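Side-chain contacts in uncharacterized protein (Chaetomium thermophilum, PDB 3LPZ), which is the fungal Get4, an alpha-solenoid protein that probably binds Get5 and acts in the Get pathway of tail-anchored protein biogenesis: residues 286-289 and 290-294; 172-175 and 176-179. All coordinates share one frame; numbering follows the deposited sequence.

Interaction 1: 286-289 and 290-294; sequences ELIA and EMYFG
Ile288 meets Tyr292 and Phe293 in a local contact along the last turns of helix 282-293 of the alpha-solenoid, four and five residues apart, just where the helix runs out into a loop. The CG2 methyl of Ile288 does the touching, lying 3.9 Å from CD2 of Tyr292 and, more loosely, 4.3 Å from CE2 of Phe293. CG1 sits beside the backbone N, which leaves CG2 anti to that N and turned toward the two rings. The Tyr292 ring also turns its edge to the backbone, CD2 lying 3.4 Å from Ile288 O. Phe293 has its ring edge in plane with Ala289 CA, while CB of Tyr292 sits over one face, offset to the rim; the ring is thus bordered by backbone on one side and by its sequence neighbour on another.

The backbone bonds record the helix coming to its end. Tyr292 N to Ile288 O is a normal i to i+4 bond of 2.9 Å with an N-H...O angle of 158°, whereas the next, Phe293 N to Ala289 O, stretches to 3.2 Å, bends to 133° and is weak. Gly294, the first residue past the helix end, has a positive phi of 65°, and Ala289 is tied by a backbone bond to Ile295 beyond it.

Outside the turn, Ile288 packs on Leu195, Leu198 and Leu199 of helix 186-199, and Tyr292 OH is hydrogen-bonded to Leu198 O. Phe293 meets the ring of Phe263 and, together with Tyr292, rests against Val255 of helix 243-256.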
ATOM      1  N   GLU A 286       5.900 -19.424  -1.924  1.00 26.16           N
ATOM      2  CA  GLU A 286       7.338 -19.722  -1.759  1.00 27.65           C
ATOM      3  C   GLU A 286       7.990 -18.807  -0.738  1.00 27.02           C
ATOM      4  O   GLU A 286       8.740 -19.263   0.122  1.00 27.09           O
ATOM      5  CB  GLU A 286       8.064 -19.542  -3.078  1.00 27.83           C
ATOM      6  CG  GLU A 286       7.954 -20.733  -3.988  1.00 33.17           C
ATOM      7  CD  GLU A 286       8.671 -20.501  -5.294  1.00 39.52           C
ATOM      8  OE1 GLU A 286       9.761 -19.874  -5.290  1.00 43.08           O
ATOM      9  OE2 GLU A 286       8.132 -20.936  -6.322  1.00 43.65           O
ATOM     10  N   LEU A 287       7.708 -17.513  -0.841  1.00 27.24           N
ATOM     11  CA  LEU A 287       8.279 -16.536   0.101  1.00 28.23           C
ATOM     12  C   LEU A 287       7.746 -16.743   1.515  1.00 27.38           C
ATOM     13  O   LEU A 287       8.503 -16.665   2.488  1.00 27.41           O
ATOM     14  CB  LEU A 287       8.049 -15.094  -0.364  1.00 28.91           C
ATOM     15  CG  LEU A 287       9.074 -14.576  -1.372  1.00 33.12           C
ATOM     16  CD1 LEU A 287       8.637 -13.238  -1.920  1.00 36.10           C
ATOM     17  CD2 LEU A 287      10.477 -14.449  -0.758  1.00 36.09           C
ATOM     18  N   ILE A 288       6.453 -17.034   1.610  1.00 26.25           N
ATOM     19  CA  ILE A 288       5.820 -17.362   2.882  1.00 25.08           C
ATOM     20  C   ILE A 288       6.394 -18.642   3.523  1.00 25.03           C
ATOM     21  O   ILE A 288       6.677 -18.652   4.713  1.00 23.83           O
ATOM     22  CB  ILE A 288       4.265 -17.441   2.708  1.00 25.08           C
ATOM     23  CG1 ILE A 288       3.689 -16.013   2.550  1.00 23.26           C
ATOM     24  CG2 ILE A 288       3.601 -18.209   3.889  1.00 23.92           C
ATOM     25  CD1 ILE A 288       2.248 -15.955   2.051  1.00 20.90           C
ATOM     26  N   ALA A 289       6.556 -19.713   2.735  1.00 25.70           N
ATOM     27  CA  ALA A 289       7.224 -20.941   3.214  1.00 26.63           C
ATOM     28  C   ALA A 289       8.643 -20.678   3.735  1.00 27.66           C
ATOM     29  O   ALA A 289       9.058 -21.265   4.739  1.00 27.85           O
ATOM     30  CB  ALA A 289       7.278 -22.039   2.112  1.00 26.37           C
ATOM     31  N   GLU A 290       9.387 -19.825   3.040  1.00 28.58           N
ATOM     32  CA  GLU A 290      10.694 -19.401   3.543  1.00 29.90           C
ATOM     33  C   GLU A 290      10.611 -18.564   4.823  1.00 29.67           C
ATOM     34  O   GLU A 290      11.290 -18.877   5.804  1.00 29.62           O
ATOM     35  CB  GLU A 290      11.480 -18.684   2.455  1.00 30.46           C
ATOM     36  CG  GLU A 290      12.954 -18.407   2.791  1.00 34.66           C
ATOM     37  CD  GLU A 290      13.659 -17.695   1.643  1.00 40.50           C
ATOM     38  OE1 GLU A 290      13.584 -16.450   1.547  1.00 44.11           O
ATOM     39  OE2 GLU A 290      14.275 -18.385   0.811  1.00 43.15           O
ATOM     40  N   MET A 291       9.762 -17.537   4.826  1.00 29.64           N
ATOM     41  CA  MET A 291       9.668 -16.592   5.947  0.50 29.46           C
ATOM     42  C   MET A 291       9.178 -17.216   7.254  1.00 29.71           C
ATOM     43  O   MET A 291       9.706 -16.927   8.327  1.00 29.07           O
ATOM     44  CB  MET A 291       8.755 -15.425   5.587  0.50 29.27           C
ATOM     45  CG  MET A 291       9.276 -14.552   4.484  0.50 28.85           C
ATOM     46  SD  MET A 291       8.073 -13.323   3.984  0.50 27.93           S
ATOM     47  CE  MET A 291       8.288 -12.092   5.278  0.50 28.88           C
ATOM     48  N   TYR A 292       8.167 -18.079   7.164  1.00 29.95           N
ATOM     49  CA  TYR A 292       7.472 -18.568   8.362  1.00 30.54           C
ATOM     50  C   TYR A 292       7.762 -20.012   8.728  1.00 32.17           C
ATOM     51  O   TYR A 292       7.492 -20.451   9.860  1.00 32.94           O
ATOM     52  CB  TYR A 292       5.949 -18.360   8.207  1.00 29.48           C
ATOM     53  CG  TYR A 292       5.597 -16.891   8.082  1.00 26.54           C
ATOM     54  CD1 TYR A 292       5.501 -16.083   9.212  1.00 24.95           C
ATOM     55  CD2 TYR A 292       5.424 -16.297   6.820  1.00 24.48           C
ATOM     56  CE1 TYR A 292       5.207 -14.706   9.106  1.00 24.69           C
ATOM     57  CE2 TYR A 292       5.130 -14.917   6.697  1.00 23.00           C
ATOM     58  CZ  TYR A 292       5.036 -14.128   7.846  1.00 23.45           C
ATOM     59  OH  TYR A 292       4.748 -12.774   7.731  1.00 23.95           O
ATOM     60  N   PHE A 293       8.270 -20.766   7.770  1.00 33.49           N
ATOM     61  CA  PHE A 293       8.406 -22.199   7.967  1.00 35.28           C
ATOM     62  C   PHE A 293       9.822 -22.692   7.728  1.00 36.81           C
ATOM     63  O   PHE A 293      10.092 -23.891   7.868  1.00 37.48           O
ATOM     64  CB  PHE A 293       7.396 -22.958   7.102  1.00 35.12           C
ATOM     65  CG  PHE A 293       5.971 -22.578   7.388  1.00 35.13           C
ATOM     66  CD1 PHE A 293       5.323 -23.058   8.526  1.00 35.69           C
ATOM     67  CD2 PHE A 293       5.287 -21.713   6.532  1.00 33.39           C
ATOM     68  CE1 PHE A 293       4.003 -22.690   8.795  1.00 37.03           C
ATOM     69  CE2 PHE A 293       3.967 -21.329   6.795  1.00 33.79           C
ATOM     70  CZ  PHE A 293       3.325 -21.808   7.918  1.00 34.94           C
ATOM     71  N   GLY A 294      10.719 -21.772   7.383  1.00 37.70           N
ATOM     72  CA  GLY A 294      12.120 -22.117   7.139  1.00 39.21           C
ATOM     73  C   GLY A 294      12.335 -23.022   5.927  1.00 40.34           C
ATOM     74  O   GLY A 294      13.377 -23.653   5.811  1.00 40.94           O
TER

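Interaction 2: 172-175 and 176-179; sequences RMEY and EWYK
Tyr175 packs against Tyr178 and Lys179, which approach its ring from the same side, near the C-terminal end of helix 166-179, and this is the tight part of the contact. CD2 of Tyr178 lies over one face of the Tyr175 ring, 3.6 Å from its CE1, while CZ of Tyr175 lies in the plane of the Tyr178 ring, at its edge. The two rings point the same way with planes at 55°, an oblique pair. Both leave the helix with CG anti to the backbone N, which sets them side by side (chi1 -165° for Tyr175). Their hydroxyls are bonded to Asp220 OD2 and Ser183 O respectively. The Lys179 side chain passes the Tyr175 ring at a slant, its CD 3.5 Å from Tyr175 CE2.

On another side of the helix, Glu174 OE1 approaches the edge of the Trp177 indole, 3.4 Å from CE3, and Met173 CE stands 4.1 Å from that same carbon. In the alpha-solenoid this helix packs between neighbours: Met173 and Trp177 reach Phe152 and Glu156 of helix 152-159, whereas Tyr175 meets Phe213 edge-to-face on helix 203-220.

The solvent side is looser and polar. Glu176, exposed and bent at chi2 (-58°), folds back along the helix until a water bridges its OE2, at 2.8 Å, to Arg172 O, at 2.7 Å. That carbonyl also accepts Glu176 N at 2.9 Å. The exposed Arg172 side chain turns away to a salt bridge with Glu168.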
ATOM      1  N   ARG A 172     -11.889  -4.288   2.894  1.00 17.84           N
ATOM      2  CA  ARG A 172     -13.186  -3.770   2.376  1.00 19.01           C
ATOM      3  C   ARG A 172     -13.118  -3.378   0.908  1.00 18.88           C
ATOM      4  O   ARG A 172     -14.082  -3.588   0.155  1.00 19.96           O
ATOM      5  CB  ARG A 172     -13.682  -2.583   3.207  1.00 20.04           C
ATOM      6  CG  ARG A 172     -14.189  -3.014   4.569  1.00 23.66           C
ATOM      7  CD  ARG A 172     -14.882  -1.865   5.348  1.00 28.28           C
ATOM      8  NE  ARG A 172     -15.015  -2.209   6.771  1.00 33.28           N
ATOM      9  CZ  ARG A 172     -15.893  -3.090   7.259  1.00 35.98           C
ATOM     10  NH1 ARG A 172     -16.719  -3.747   6.447  1.00 37.88           N
ATOM     11  NH2 ARG A 172     -15.942  -3.329   8.566  1.00 37.28           N
ATOM     12  N   MET A 173     -11.972  -2.858   0.488  1.00 18.96           N
ATOM     13  CA  MET A 173     -11.729  -2.590  -0.932  1.00 19.26           C
ATOM     14  C   MET A 173     -11.697  -3.903  -1.734  1.00 18.70           C
ATOM     15  O   MET A 173     -12.333  -4.007  -2.778  1.00 18.95           O
ATOM     16  CB  MET A 173     -10.436  -1.792  -1.134  1.00 19.76           C
ATOM     17  CG  MET A 173     -10.146  -1.406  -2.607  1.00 21.27           C
ATOM     18  SD  MET A 173      -8.377  -1.435  -3.005  1.00 24.02           S
ATOM     19  CE  MET A 173      -8.221  -3.208  -3.230  1.00 23.74           C
ATOM     20  N   GLU A 174     -10.961  -4.892  -1.248  1.00 17.55           N
ATOM     21  CA  GLU A 174     -10.954  -6.203  -1.902  1.00 18.18           C
ATOM     22  C   GLU A 174     -12.352  -6.812  -1.941  1.00 17.73           C
ATOM     23  O   GLU A 174     -12.710  -7.451  -2.925  1.00 17.88           O
ATOM     24  CB  GLU A 174      -9.958  -7.198  -1.274  1.00 17.14           C
ATOM     25  CG  GLU A 174      -8.441  -6.801  -1.265  1.00 17.69           C
ATOM     26  CD  GLU A 174      -7.798  -6.621  -2.624  1.00 18.88           C
ATOM     27  OE1 GLU A 174      -8.380  -7.014  -3.663  1.00 19.35           O
ATOM     28  OE2 GLU A 174      -6.684  -6.065  -2.657  1.00 19.59           O
ATOM     29  N   TYR A 175     -13.130  -6.648  -0.874  1.00 18.46           N
ATOM     30  CA  TYR A 175     -14.501  -7.140  -0.890  1.00 20.04           C
ATOM     31  C   TYR A 175     -15.351  -6.407  -1.956  1.00 20.57           C
ATOM     32  O   TYR A 175     -16.122  -7.050  -2.671  1.00 21.17           O
ATOM     33  CB  TYR A 175     -15.201  -7.038   0.488  1.00 19.88           C
ATOM     34  CG  TYR A 175     -16.449  -7.874   0.470  1.00 21.23           C
ATOM     35  CD1 TYR A 175     -16.357  -9.255   0.589  1.00 21.38           C
ATOM     36  CD2 TYR A 175     -17.703  -7.310   0.264  1.00 23.34           C
ATOM     37  CE1 TYR A 175     -17.459 -10.063   0.537  1.00 23.20           C
ATOM     38  CE2 TYR A 175     -18.858  -8.137   0.209  1.00 26.33           C
ATOM     39  CZ  TYR A 175     -18.701  -9.518   0.334  1.00 25.89           C
ATOM     40  OH  TYR A 175     -19.777 -10.376   0.289  1.00 29.28           O
ATOM     41  N   GLU A 176     -15.224  -5.082  -2.055  1.00 21.31           N
ATOM     42  CA  GLU A 176     -15.940  -4.320  -3.115  1.00 22.52           C
ATOM     43  C   GLU A 176     -15.542  -4.797  -4.506  1.00 22.53           C
ATOM     44  O   GLU A 176     -16.384  -4.925  -5.419  1.00 23.39           O
ATOM     45  CB  GLU A 176     -15.709  -2.802  -3.004  1.00 23.56           C
ATOM     46  CG  GLU A 176     -16.406  -2.152  -1.811  1.00 28.69           C
ATOM     47  CD  GLU A 176     -17.932  -2.372  -1.802  1.00 35.26           C
ATOM     48  OE1 GLU A 176     -18.599  -2.122  -2.838  1.00 38.53           O
ATOM     49  OE2 GLU A 176     -18.464  -2.806  -0.759  1.00 38.27           O
ATOM     50  N   TRP A 177     -14.258  -5.067  -4.675  1.00 21.23           N
ATOM     51  CA  TRP A 177     -13.769  -5.565  -5.948  1.00 21.34           C
ATOM     52  C   TRP A 177     -14.335  -6.955  -6.253  1.00 20.70           C
ATOM     53  O   TRP A 177     -14.777  -7.225  -7.368  1.00 20.49           O
ATOM     54  CB  TRP A 177     -12.252  -5.620  -5.941  1.00 21.14           C
ATOM     55  CG  TRP A 177     -11.581  -5.398  -7.252  1.00 22.73           C
ATOM     56  CD1 TRP A 177     -12.172  -5.233  -8.486  1.00 25.67           C
ATOM     57  CD2 TRP A 177     -10.171  -5.302  -7.462  1.00 25.39           C
ATOM     58  NE1 TRP A 177     -11.198  -5.047  -9.455  1.00 27.56           N
ATOM     59  CE2 TRP A 177      -9.964  -5.072  -8.850  1.00 28.25           C
ATOM     60  CE3 TRP A 177      -9.055  -5.404  -6.610  1.00 23.52           C
ATOM     61  CZ2 TRP A 177      -8.677  -4.933  -9.408  1.00 29.82           C
ATOM     62  CZ3 TRP A 177      -7.782  -5.248  -7.156  1.00 26.46           C
ATOM     63  CH2 TRP A 177      -7.601  -5.016  -8.549  1.00 27.93           C
ATOM     64  N   TYR A 178     -14.338  -7.833  -5.253  1.00 20.68           N
ATOM     65  CA  TYR A 178     -14.932  -9.171  -5.379  1.00 20.11           C
ATOM     66  C   TYR A 178     -16.403  -9.150  -5.824  1.00 20.96           C
ATOM     67  O   TYR A 178     -16.847 -10.012  -6.596  1.00 21.05           O
ATOM     68  CB  TYR A 178     -14.819  -9.895  -4.036  1.00 19.90           C
ATOM     69  CG  TYR A 178     -15.830 -11.014  -3.841  1.00 19.82           C
ATOM     70  CD1 TYR A 178     -15.762 -12.191  -4.600  1.00 18.17           C
ATOM     71  CD2 TYR A 178     -16.844 -10.903  -2.889  1.00 20.43           C
ATOM     72  CE1 TYR A 178     -16.658 -13.223  -4.411  1.00 18.57           C
ATOM     73  CE2 TYR A 178     -17.767 -11.950  -2.690  1.00 21.25           C
ATOM     74  CZ  TYR A 178     -17.656 -13.103  -3.454  1.00 21.85           C
ATOM     75  OH  TYR A 178     -18.563 -14.148  -3.274  1.00 25.45           O
ATOM     76  N   LYS A 179     -17.158  -8.175  -5.333  1.00 20.76           N
ATOM     77  CA  LYS A 179     -18.595  -8.097  -5.667  1.00 22.84           C
ATOM     78  C   LYS A 179     -18.839  -7.795  -7.155  1.00 23.33           C
ATOM     79  O   LYS A 179     -19.938  -8.011  -7.660  1.00 24.46           O
ATOM     80  CB  LYS A 179     -19.270  -7.040  -4.815  1.00 22.70           C
ATOM     81  CG  LYS A 179     -19.419  -7.462  -3.379  1.00 25.58           C
ATOM     82  CD  LYS A 179     -19.912  -6.284  -2.564  1.00 33.42           C
ATOM     83  CE  LYS A 179     -21.421  -6.285  -2.498  1.00 37.39           C
ATOM     84  NZ  LYS A 179     -21.928  -4.902  -2.270  1.00 41.46           N
TER
HETATM   85  O   HOH W   1     -16.618  -3.466   1.187  1.00 25.71           O

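In the fold
Both interactions lie on single helices of one alpha-solenoid, centres about 27 Å and nearest atoms about 14 Å apart. Half the touching residues of interaction 2 are buried, against a third in interaction 1. Interaction 1, about 21 Å from the centre of the chain, is an aliphatic-aromatic cluster at the C-terminal end of a helix, with one weak backbone bond. Interaction 2, about 16 Å from that centre, brings aromatic rings together with charged side chains and a bridging water; all four i to i+4 bonds hold, that from Lys179 somewhat longer and more bent. Helix 186-199 links them: Leu195, Leu198 and Leu199 touch residues 286-294, while Ala186, Tyr189, Arg192 and Ala193 touch residues 172-179.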